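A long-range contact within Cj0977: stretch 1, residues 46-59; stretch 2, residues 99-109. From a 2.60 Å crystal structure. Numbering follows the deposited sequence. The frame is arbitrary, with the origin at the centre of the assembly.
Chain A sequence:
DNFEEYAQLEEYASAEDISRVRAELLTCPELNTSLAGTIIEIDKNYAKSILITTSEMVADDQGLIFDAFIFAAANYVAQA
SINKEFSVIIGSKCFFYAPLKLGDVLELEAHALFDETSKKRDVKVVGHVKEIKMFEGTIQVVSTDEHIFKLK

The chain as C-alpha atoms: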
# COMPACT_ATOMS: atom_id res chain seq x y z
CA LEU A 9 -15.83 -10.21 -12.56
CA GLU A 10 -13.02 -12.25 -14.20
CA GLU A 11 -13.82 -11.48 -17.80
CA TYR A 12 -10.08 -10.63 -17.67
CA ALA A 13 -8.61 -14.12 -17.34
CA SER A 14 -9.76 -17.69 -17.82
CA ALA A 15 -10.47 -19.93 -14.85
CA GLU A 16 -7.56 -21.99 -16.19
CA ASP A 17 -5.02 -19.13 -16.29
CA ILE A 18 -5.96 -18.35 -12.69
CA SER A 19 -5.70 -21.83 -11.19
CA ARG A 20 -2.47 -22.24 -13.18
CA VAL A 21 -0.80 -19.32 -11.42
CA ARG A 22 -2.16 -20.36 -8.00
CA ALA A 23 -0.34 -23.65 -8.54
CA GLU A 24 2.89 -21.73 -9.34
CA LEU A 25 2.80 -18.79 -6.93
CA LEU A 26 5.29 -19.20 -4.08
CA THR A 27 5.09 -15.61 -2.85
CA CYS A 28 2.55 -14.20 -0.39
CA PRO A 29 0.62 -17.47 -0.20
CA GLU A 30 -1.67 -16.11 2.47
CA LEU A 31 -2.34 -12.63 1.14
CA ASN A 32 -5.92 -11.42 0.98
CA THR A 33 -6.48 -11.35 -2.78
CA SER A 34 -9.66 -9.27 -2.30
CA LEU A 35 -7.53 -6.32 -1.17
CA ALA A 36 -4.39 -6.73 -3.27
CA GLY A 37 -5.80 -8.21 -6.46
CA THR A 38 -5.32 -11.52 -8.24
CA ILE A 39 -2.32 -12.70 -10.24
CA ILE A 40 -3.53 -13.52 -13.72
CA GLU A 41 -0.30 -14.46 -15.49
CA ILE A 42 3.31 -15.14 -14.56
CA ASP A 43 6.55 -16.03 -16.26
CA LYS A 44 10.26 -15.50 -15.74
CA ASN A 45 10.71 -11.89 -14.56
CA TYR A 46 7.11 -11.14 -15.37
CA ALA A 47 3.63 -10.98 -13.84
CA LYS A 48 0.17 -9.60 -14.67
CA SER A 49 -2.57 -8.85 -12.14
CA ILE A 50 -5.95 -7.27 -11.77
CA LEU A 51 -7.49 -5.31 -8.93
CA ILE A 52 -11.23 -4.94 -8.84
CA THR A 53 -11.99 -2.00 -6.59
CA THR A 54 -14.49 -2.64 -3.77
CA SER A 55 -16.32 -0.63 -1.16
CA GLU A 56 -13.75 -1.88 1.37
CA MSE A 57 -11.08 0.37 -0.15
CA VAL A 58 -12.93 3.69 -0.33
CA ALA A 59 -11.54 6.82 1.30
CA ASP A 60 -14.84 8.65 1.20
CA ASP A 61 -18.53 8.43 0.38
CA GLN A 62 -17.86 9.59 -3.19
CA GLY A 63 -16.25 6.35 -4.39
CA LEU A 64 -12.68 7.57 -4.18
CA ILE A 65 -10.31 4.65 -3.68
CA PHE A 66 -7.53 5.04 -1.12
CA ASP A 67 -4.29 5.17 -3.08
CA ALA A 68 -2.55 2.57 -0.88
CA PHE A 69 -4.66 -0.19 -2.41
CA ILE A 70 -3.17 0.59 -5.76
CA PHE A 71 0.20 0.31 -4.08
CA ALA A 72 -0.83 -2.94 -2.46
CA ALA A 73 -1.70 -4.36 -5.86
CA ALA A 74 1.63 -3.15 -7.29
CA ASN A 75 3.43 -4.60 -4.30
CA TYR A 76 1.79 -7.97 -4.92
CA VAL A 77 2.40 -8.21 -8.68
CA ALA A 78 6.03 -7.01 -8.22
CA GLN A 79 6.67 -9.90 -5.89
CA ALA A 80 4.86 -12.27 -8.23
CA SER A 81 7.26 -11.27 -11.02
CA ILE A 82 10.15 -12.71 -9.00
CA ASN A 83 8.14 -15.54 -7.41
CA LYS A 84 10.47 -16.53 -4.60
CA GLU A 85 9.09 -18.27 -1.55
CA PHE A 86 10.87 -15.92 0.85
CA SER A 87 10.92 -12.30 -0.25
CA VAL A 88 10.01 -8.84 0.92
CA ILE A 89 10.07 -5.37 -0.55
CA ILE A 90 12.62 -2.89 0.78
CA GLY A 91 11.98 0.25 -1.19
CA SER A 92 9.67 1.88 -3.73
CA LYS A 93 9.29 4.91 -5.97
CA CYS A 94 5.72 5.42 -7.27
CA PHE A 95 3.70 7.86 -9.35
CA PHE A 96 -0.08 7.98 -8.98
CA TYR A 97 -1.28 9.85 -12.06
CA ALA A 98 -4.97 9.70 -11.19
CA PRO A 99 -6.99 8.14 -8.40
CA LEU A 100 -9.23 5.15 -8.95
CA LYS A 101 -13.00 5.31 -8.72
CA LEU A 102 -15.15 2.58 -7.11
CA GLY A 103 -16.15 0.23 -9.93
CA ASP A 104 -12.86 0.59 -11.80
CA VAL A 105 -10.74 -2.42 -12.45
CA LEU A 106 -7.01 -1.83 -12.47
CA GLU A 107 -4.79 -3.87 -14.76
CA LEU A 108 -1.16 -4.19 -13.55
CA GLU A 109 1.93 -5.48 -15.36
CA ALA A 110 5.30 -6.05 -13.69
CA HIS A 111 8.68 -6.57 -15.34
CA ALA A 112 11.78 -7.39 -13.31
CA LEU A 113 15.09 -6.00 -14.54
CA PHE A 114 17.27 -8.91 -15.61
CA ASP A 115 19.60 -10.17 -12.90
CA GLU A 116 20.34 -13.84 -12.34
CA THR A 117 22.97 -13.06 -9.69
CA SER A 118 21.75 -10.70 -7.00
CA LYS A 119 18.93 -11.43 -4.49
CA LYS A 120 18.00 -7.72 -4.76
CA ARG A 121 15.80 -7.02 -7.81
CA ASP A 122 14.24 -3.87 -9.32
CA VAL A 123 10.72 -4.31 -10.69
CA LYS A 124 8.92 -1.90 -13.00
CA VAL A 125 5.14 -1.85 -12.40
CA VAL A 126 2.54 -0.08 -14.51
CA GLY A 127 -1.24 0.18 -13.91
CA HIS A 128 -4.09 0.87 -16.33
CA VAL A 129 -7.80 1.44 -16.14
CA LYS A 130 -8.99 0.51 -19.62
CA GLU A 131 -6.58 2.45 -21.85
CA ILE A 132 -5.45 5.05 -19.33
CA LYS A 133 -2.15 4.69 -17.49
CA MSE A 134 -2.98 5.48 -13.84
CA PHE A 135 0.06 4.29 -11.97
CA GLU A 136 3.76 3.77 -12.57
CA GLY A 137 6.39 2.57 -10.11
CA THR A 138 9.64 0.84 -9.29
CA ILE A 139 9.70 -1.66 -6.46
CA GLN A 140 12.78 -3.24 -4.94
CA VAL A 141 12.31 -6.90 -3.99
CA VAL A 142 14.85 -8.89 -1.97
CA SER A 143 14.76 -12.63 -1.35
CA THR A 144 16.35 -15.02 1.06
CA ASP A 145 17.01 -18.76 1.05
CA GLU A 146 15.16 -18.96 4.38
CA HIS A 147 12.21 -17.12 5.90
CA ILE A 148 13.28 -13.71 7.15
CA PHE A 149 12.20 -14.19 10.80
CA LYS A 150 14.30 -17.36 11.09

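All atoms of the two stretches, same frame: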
# COMPACT_ATOMS: atom_id res chain seq x y z
N TYR A 46 8.32 -11.74 -14.83
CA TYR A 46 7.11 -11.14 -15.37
C TYR A 46 5.86 -11.58 -14.61
O TYR A 46 5.73 -12.74 -14.22
CB TYR A 46 6.97 -11.48 -16.85
CG TYR A 46 5.63 -11.04 -17.41
CD1 TYR A 46 4.56 -11.92 -17.49
CD2 TYR A 46 5.44 -9.73 -17.82
CE1 TYR A 46 3.34 -11.51 -17.99
CE2 TYR A 46 4.23 -9.31 -18.30
CZ TYR A 46 3.18 -10.19 -18.39
OH TYR A 46 1.98 -9.73 -18.89
N ALA A 47 4.93 -10.64 -14.41
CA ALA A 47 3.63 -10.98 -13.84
C ALA A 47 2.55 -9.97 -14.23
O ALA A 47 2.82 -8.78 -14.44
CB ALA A 47 3.71 -11.10 -12.34
N LYS A 48 1.32 -10.45 -14.33
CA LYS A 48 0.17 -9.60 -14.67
C LYS A 48 -0.92 -9.78 -13.62
O LYS A 48 -1.20 -10.90 -13.21
CB LYS A 48 -0.36 -9.99 -16.04
CG LYS A 48 -1.02 -8.86 -16.82
CD LYS A 48 -1.60 -9.35 -18.16
CE LYS A 48 -2.06 -8.17 -19.06
NZ LYS A 48 -2.04 -8.47 -20.56
N SER A 49 -1.52 -8.69 -13.16
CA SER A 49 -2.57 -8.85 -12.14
C SER A 49 -3.75 -7.93 -12.38
O SER A 49 -3.70 -7.04 -13.21
CB SER A 49 -2.01 -8.67 -10.73
OG SER A 49 -1.85 -7.30 -10.40
N ILE A 50 -4.84 -8.19 -11.68
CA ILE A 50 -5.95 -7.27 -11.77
C ILE A 50 -6.51 -6.98 -10.40
O ILE A 50 -6.56 -7.85 -9.55
CB ILE A 50 -7.06 -7.69 -12.79
CG1 ILE A 50 -8.04 -8.63 -12.15
CG2 ILE A 50 -6.50 -8.20 -14.13
CD1 ILE A 50 -9.21 -7.85 -11.63
N LEU A 51 -6.88 -5.73 -10.18
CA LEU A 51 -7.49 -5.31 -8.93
C LEU A 51 -8.88 -4.81 -9.24
O LEU A 51 -9.03 -3.82 -9.96
CB LEU A 51 -6.68 -4.19 -8.28
CG LEU A 51 -7.16 -3.62 -6.95
CD1 LEU A 51 -6.86 -4.61 -5.85
CD2 LEU A 51 -6.50 -2.29 -6.61
N ILE A 52 -9.90 -5.50 -8.74
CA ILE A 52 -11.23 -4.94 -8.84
C ILE A 52 -11.51 -4.15 -7.56
O ILE A 52 -11.43 -4.68 -6.45
CB ILE A 52 -12.34 -5.96 -9.23
CG1 ILE A 52 -12.88 -6.69 -8.02
CG2 ILE A 52 -11.79 -6.96 -10.20
CD1 ILE A 52 -13.04 -8.23 -8.26
N THR A 53 -11.80 -2.87 -7.73
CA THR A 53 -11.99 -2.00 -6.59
C THR A 53 -13.29 -2.35 -5.87
O THR A 53 -14.28 -2.69 -6.50
CB THR A 53 -12.00 -0.52 -7.00
OG1 THR A 53 -13.13 -0.25 -7.83
CG2 THR A 53 -10.75 -0.19 -7.74
N THR A 54 -13.28 -2.30 -4.54
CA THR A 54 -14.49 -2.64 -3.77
C THR A 54 -14.76 -1.57 -2.72
O THR A 54 -13.92 -0.70 -2.46
CB THR A 54 -14.44 -4.04 -3.07
OG1 THR A 54 -13.65 -3.96 -1.88
CG2 THR A 54 -13.88 -5.12 -3.99
N SER A 55 -15.94 -1.64 -2.12
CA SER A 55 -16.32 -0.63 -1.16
C SER A 55 -15.46 -0.70 0.09
O SER A 55 -15.51 0.20 0.91
CB SER A 55 -17.76 -0.79 -0.77
OG SER A 55 -17.93 -2.07 -0.19
N GLU A 56 -14.66 -1.75 0.22
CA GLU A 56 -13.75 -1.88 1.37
C GLU A 56 -12.51 -1.02 1.25
O GLU A 56 -11.78 -0.86 2.22
CB GLU A 56 -13.37 -3.34 1.61
CG GLU A 56 -14.55 -4.13 2.23
CD GLU A 56 -14.18 -5.55 2.63
OE1 GLU A 56 -13.19 -6.09 2.06
OE2 GLU A 56 -14.87 -6.13 3.51
N MSE A 57 -12.27 -0.46 0.07
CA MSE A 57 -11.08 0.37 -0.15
C MSE A 57 -11.37 1.86 -0.34
O MSE A 57 -10.46 2.62 -0.65
CB MSE A 57 -10.23 -0.20 -1.28
CG MSE A 57 -10.83 -1.41 -1.97
SE MSE A 57 -9.78 -2.13 -3.46
CE MSE A 57 -9.21 -0.44 -4.21
N VAL A 58 -12.60 2.29 -0.13
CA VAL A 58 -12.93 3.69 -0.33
C VAL A 58 -12.31 4.57 0.74
O VAL A 58 -12.15 4.15 1.87
CB VAL A 58 -14.46 3.95 -0.34
CG1 VAL A 58 -15.13 3.23 -1.51
CG2 VAL A 58 -15.08 3.58 1.03
N ALA A 59 -12.00 5.81 0.37
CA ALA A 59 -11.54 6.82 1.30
C ALA A 59 -12.70 7.66 1.77
O ALA A 59 -12.67 8.21 2.86
CB ALA A 59 -10.53 7.70 0.62
N PRO A 99 -6.46 9.11 -9.37
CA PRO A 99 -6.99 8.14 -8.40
C PRO A 99 -8.02 7.26 -9.04
O PRO A 99 -8.66 7.65 -9.99
CB PRO A 99 -7.66 9.04 -7.38
CG PRO A 99 -8.14 10.20 -8.20
CD PRO A 99 -7.09 10.43 -9.24
N LEU A 100 -8.18 6.06 -8.51
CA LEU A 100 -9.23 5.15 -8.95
C LEU A 100 -10.59 5.53 -8.39
O LEU A 100 -10.69 6.21 -7.37
CB LEU A 100 -8.90 3.71 -8.57
CG LEU A 100 -8.08 3.03 -9.67
CD1 LEU A 100 -6.72 3.67 -9.79
CD2 LEU A 100 -7.93 1.56 -9.40
N LYS A 101 -11.63 5.07 -9.08
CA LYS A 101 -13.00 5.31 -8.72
C LYS A 101 -13.63 3.94 -8.44
O LYS A 101 -13.35 2.98 -9.16
CB LYS A 101 -13.69 6.01 -9.89
CG LYS A 101 -15.16 6.28 -9.69
CD LYS A 101 -15.53 7.73 -9.98
CE LYS A 101 -15.95 7.96 -11.42
NZ LYS A 101 -16.17 9.41 -11.66
N LEU A 102 -14.47 3.84 -7.41
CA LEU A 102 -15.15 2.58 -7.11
C LEU A 102 -15.86 2.07 -8.35
O LEU A 102 -16.59 2.81 -8.99
CB LEU A 102 -16.14 2.75 -5.97
CG LEU A 102 -17.00 1.55 -5.58
CD1 LEU A 102 -16.18 0.35 -5.23
CD2 LEU A 102 -17.86 1.92 -4.42
N GLY A 103 -15.63 0.81 -8.69
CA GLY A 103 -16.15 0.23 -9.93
C GLY A 103 -15.07 0.03 -10.99
O GLY A 103 -15.22 -0.76 -11.92
N ASP A 104 -13.97 0.76 -10.87
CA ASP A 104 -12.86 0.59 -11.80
C ASP A 104 -12.18 -0.74 -11.57
O ASP A 104 -12.09 -1.21 -10.44
CB ASP A 104 -11.82 1.71 -11.64
CG ASP A 104 -12.22 2.98 -12.36
OD1 ASP A 104 -13.10 2.91 -13.24
OD2 ASP A 104 -11.64 4.05 -12.05
N VAL A 105 -11.69 -1.36 -12.64
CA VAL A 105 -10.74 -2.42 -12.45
C VAL A 105 -9.36 -2.03 -12.99
O VAL A 105 -9.21 -1.59 -14.11
CB VAL A 105 -11.23 -3.81 -12.94
CG1 VAL A 105 -12.59 -3.72 -13.52
CG2 VAL A 105 -10.24 -4.46 -13.89
N LEU A 106 -8.37 -2.17 -12.13
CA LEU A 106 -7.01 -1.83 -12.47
C LEU A 106 -6.29 -3.04 -13.04
O LEU A 106 -6.39 -4.16 -12.51
CB LEU A 106 -6.32 -1.37 -11.21
CG LEU A 106 -4.85 -0.98 -11.27
CD1 LEU A 106 -4.69 0.33 -12.02
CD2 LEU A 106 -4.37 -0.84 -9.84
N GLU A 107 -5.57 -2.82 -14.13
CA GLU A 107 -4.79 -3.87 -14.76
C GLU A 107 -3.28 -3.58 -14.57
O GLU A 107 -2.77 -2.59 -15.06
CB GLU A 107 -5.18 -3.96 -16.23
CG GLU A 107 -6.63 -4.29 -16.41
CD GLU A 107 -7.07 -4.41 -17.89
OE1 GLU A 107 -7.96 -3.59 -18.31
OE2 GLU A 107 -6.52 -5.33 -18.61
N LEU A 108 -2.58 -4.43 -13.82
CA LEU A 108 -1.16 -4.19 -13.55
C LEU A 108 -0.24 -5.15 -14.32
O LEU A 108 -0.56 -6.32 -14.49
CB LEU A 108 -0.89 -4.27 -12.05
CG LEU A 108 -1.80 -3.43 -11.16
CD1 LEU A 108 -3.12 -4.12 -10.79
CD2 LEU A 108 -1.09 -3.01 -9.88
N GLU A 109 0.88 -4.64 -14.81
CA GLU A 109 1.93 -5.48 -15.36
C GLU A 109 3.23 -5.17 -14.66
O GLU A 109 3.53 -4.00 -14.40
CB GLU A 109 2.13 -5.28 -16.85
CG GLU A 109 0.95 -5.65 -17.66
CD GLU A 109 1.18 -5.46 -19.14
OE1 GLU A 109 0.22 -5.06 -19.84
OE2 GLU A 109 2.32 -5.71 -19.61

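The contact is built first from backbone. Strand 46-52 runs antiparallel to strand 105-109, and the register is regular: Lys-48 faces Glu-109, Ser-49 faces Leu-108, Ile-50 faces Glu-107, Leu-51 faces Leu-106 and Ile-52 faces Val-105. Two of these pairs carry the hydrogen bonds. Ser-49 N donates to Leu-108 O and Leu-108 N returns a bond to Ser-49 O, both at 2.9 Å; Leu-51 N reaches Leu-106 O at 2.9 Å, and Leu-106 N reaches Leu-51 O at 2.8 Å. At the intervening pairs the alpha carbons draw closer, and CA-H...O contacts supplement the ladder, as from Ile-50 CA to Leu-106 O at 3.2 Å and from Val-105 CA to Leu-51 O at 3.3 Å.

Beyond the last bridge, Thr-53 joins the ladder to a turn. Its backbone N donates to Asp-104 O at 3.2 Å, and its hydroxyl works in both directions: Thr-53 OG1 accepts from Gly-103 N at 2.8 Å and donates to Asp-104 O at 3.0 Å. The chi1 of 65° (p) and a CB directed toward the other stretch place the hydroxyl for this double role. The type II turn from Lys-101 to Asp-104 is closed by Asp-104 N to Lys-101 O at 2.9 Å and braced by Lys-101 N to Asp-104 OD2 at 3.1 Å. Gly-103, at phi 106°, suits its position because a CB there would be jammed against the preceding carbonyl oxygen.

Apolar packing follows the alternation of the strands. Ser-49, Leu-51, Leu-106 and Leu-108 share one face, all buried; Leu-51 CB lies 4.1 Å from Leu-106 CB and 4.4 Å from Leu-108 CD1. The small Ser-49 sits against a leucine, its OG 3.4 Å from Leu-108 CD1. The other face mixes aliphatic and charged residues, with Ile-50 CD1 4.2 Å from Val-105 CG2 and Ile-52 CG2 4.2 Å from Val-105 CB. Past the strands, Thr-53 CG2 meets Leu-100 CD2 at 3.7 Å, so this threonine pairs a polar anchor with a methyl contact. Leu-102, though exposed, extends over the loop: its CD1 lies 3.5 Å from Thr-54 C and its CD2 4.2 Å from Val-58 CG1.

Charge contributes more loosely. Lys-48 and Glu-109 align their aliphatic stems, CG to CG at 3.9 Å, while Lys-48 NZ remains 4.2 Å from Glu-109 OE1, beyond salt-bridge range. The rule to read here is precise backbone pairing, one well-placed threonine at the turn, and leucines lining the buried face.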